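Local coordinates for MGS-M5 (PDB 4Q3N), which catalyses the NAD-dependent interconversion of L-lactate and pyruvate, as an L-lactate dehydrogenase of the lactate/malate dehydrogenase family from a deep-sea brine metagenome, at the interface of chains A and B. Residues are numbered along the deposited sequence; one frame, centred on the assembly and turned at random. Chains: chain A/B, MGS-M5.

The interface of chains A and B. Residues chain A 20, 23-24, 51, 55; chain B 21, 25, 236.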
ATOM      1  N   TYR A  20      15.470  -4.089   4.230  1.00 20.89           N
ATOM      2  CA  TYR A  20      15.131  -3.102   3.208  1.00 19.82           C
ATOM      3  C   TYR A  20      13.731  -3.373   2.683  1.00 20.75           C
ATOM      4  O   TYR A  20      12.993  -2.441   2.359  1.00 21.08           O
ATOM      5  CB  TYR A  20      16.092  -3.174   2.056  1.00 19.33           C
ATOM      6  CG  TYR A  20      16.068  -2.038   1.037  1.00 18.71           C
ATOM      7  CD1 TYR A  20      16.149  -0.683   1.428  1.00 18.30           C
ATOM      8  CD2 TYR A  20      16.119  -2.334  -0.295  1.00 18.08           C
ATOM      9  CE1 TYR A  20      16.253   0.317   0.449  1.00 18.56           C
ATOM     10  CE2 TYR A  20      16.231  -1.343  -1.273  1.00 19.83           C
ATOM     11  CZ  TYR A  20      16.318  -0.043  -0.877  1.00 18.07           C
ATOM     12  OH  TYR A  20      16.470   0.868  -1.887  1.00 20.00           O
ATOM     13  N   VAL A  23      11.288  -1.942   5.081  1.00 20.55           N
ATOM     14  CA  VAL A  23      11.229  -0.488   4.930  1.00 21.19           C
ATOM     15  C   VAL A  23      10.372  -0.102   3.716  1.00 20.29           C
ATOM     16  O   VAL A  23       9.552   0.828   3.784  1.00 21.81           O
ATOM     17  CB  VAL A  23      12.622   0.117   4.783  1.00 22.17           C
ATOM     18  CG1 VAL A  23      12.543   1.621   4.423  1.00 22.47           C
ATOM     19  CG2 VAL A  23      13.399  -0.077   6.091  1.00 20.76           C
ATOM     20  N   ASN A  24      10.557  -0.778   2.592  1.00 18.17           N
ATOM     21  CA  ASN A  24       9.773  -0.433   1.418  1.00 18.91           C
ATOM     22  C   ASN A  24       8.295  -0.854   1.501  1.00 20.26           C
ATOM     23  O   ASN A  24       7.480  -0.277   0.826  1.00 21.25           O
ATOM     24  CB  ASN A  24      10.420  -1.062   0.210  1.00 19.98           C
ATOM     25  CG  ASN A  24      11.633  -0.237  -0.242  1.00 21.75           C
ATOM     26  OD1 ASN A  24      11.445   0.774  -0.921  1.00 22.76           O
ATOM     27  ND2 ASN A  24      12.856  -0.622   0.183  1.00 21.45           N
ATOM     28  N   GLY A  51      16.670   6.581   3.148  1.00 23.88           N
ATOM     29  CA  GLY A  51      15.607   6.418   2.149  1.00 24.74           C
ATOM     30  C   GLY A  51      14.206   6.699   2.743  1.00 26.46           C
ATOM     31  O   GLY A  51      13.210   6.800   2.005  1.00 24.42           O
ATOM     32  N   GLY A  55       9.721   6.944   1.904  1.00 22.75           N
ATOM     33  CA  GLY A  55       9.235   5.601   2.162  1.00 21.20           C
ATOM     34  C   GLY A  55       7.740   5.731   2.500  1.00 22.90           C
ATOM     35  O   GLY A  55       7.273   6.831   2.748  1.00 22.07           O
TER
ATOM     36  N   ALA B  21      13.477  -2.515  -4.435  1.00 20.96           N
ATOM     37  CA  ALA B  21      12.564  -1.569  -3.781  1.00 20.47           C
ATOM     38  C   ALA B  21      11.279  -1.424  -4.601  1.00 20.89           C
ATOM     39  O   ALA B  21      10.161  -1.388  -4.025  1.00 21.42           O
ATOM     40  CB  ALA B  21      13.273  -0.175  -3.548  1.00 17.88           C
ATOM     41  N   GLN B  25       7.517  -2.218  -3.383  1.00 19.89           N
ATOM     42  CA  GLN B  25       6.520  -1.156  -3.417  1.00 23.21           C
ATOM     43  C   GLN B  25       5.479  -1.407  -4.514  1.00 24.14           C
ATOM     44  O   GLN B  25       4.506  -0.689  -4.565  1.00 24.83           O
ATOM     45  CB  GLN B  25       7.185   0.229  -3.633  1.00 24.18           C
ATOM     46  CG  GLN B  25       8.066   0.665  -2.433  1.00 24.86           C
ATOM     47  CD  GLN B  25       8.398   2.146  -2.509  1.00 29.03           C
ATOM     48  OE1 GLN B  25       7.565   2.951  -2.982  1.00 24.72           O
ATOM     49  NE2 GLN B  25       9.629   2.532  -2.085  1.00 25.45           N
ATOM     50  N   MET B 236      15.796   3.963  -2.973  1.00 20.36           N
ATOM     51  CA  MET B 236      14.447   4.518  -2.677  1.00 20.36           C
ATOM     52  C   MET B 236      14.223   5.901  -3.313  1.00 21.34           C
ATOM     53  O   MET B 236      13.087   6.258  -3.667  1.00 23.53           O
ATOM     54  CB  MET B 236      14.255   4.582  -1.159  1.00 20.01           C
ATOM     55  CG  MET B 236      14.078   3.135  -0.581  1.00 22.51           C
ATOM     56  SD  MET B 236      13.725   3.087   1.172  1.00 23.75           S
ATOM     57  CE  MET B 236      11.976   3.671   1.148  1.00 18.23           C
TER
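A:Asn24 and B:Gln25 join their side-chain amides across the A-B interface: NE2 of B:Gln25 donates to OD1 of A:Asn24 over 2.8 Å. The bond is nearly straight (174° at the hydrogen) and lies in the planes of both amides, which are turned 30° from each other. CB of B:Ala21 packs against A:Asn24 CG at 3.7 Å and, from the same side of the A:Tyr20 ring as A:Asn24 ND2, lies above and just beyond its rim. Beside it, the thioether of B:Met236 reaches into chain A. B:Met236 CG lies 3.7 Å from CE1 of A:Tyr20, and the sulfur SD meets CG1 of A:Val23. A bend at the last torsion (chi3 73°) carries the methyl B:Met236 CE to 3.5 Å from CA of A:Gly55, and to the carbonyl oxygen of A:Gly51.

Behind this layer, ND2 of A:Asn24 donates to the backbone O of A:Tyr20 (2.8 Å), one turn earlier, from above the carbonyl plane. A:Asn24 ND2 also stands 3.3 Å above the centre of the A:Tyr20 ring. The two hydrogen bonds, through OD1 and ND2, fix the rotation of the A:Asn24 amide. A leucine in place of A:Asn24 would probably leave B:Gln25 NE2 without its acceptor and A:Tyr20 O without the side-chain donor.

Helix 13-25, which follows the first strand of the Rossmann NAD-binding domain, thus meets its two-fold mate, while B:Met236, near the start of helix 232-246, enters between helix 13-25 of chain A and the glycines flanking 3-10 helix 52-54; the deposited four-copy assembly is consistent with the tetramers common among lactate dehydrogenases.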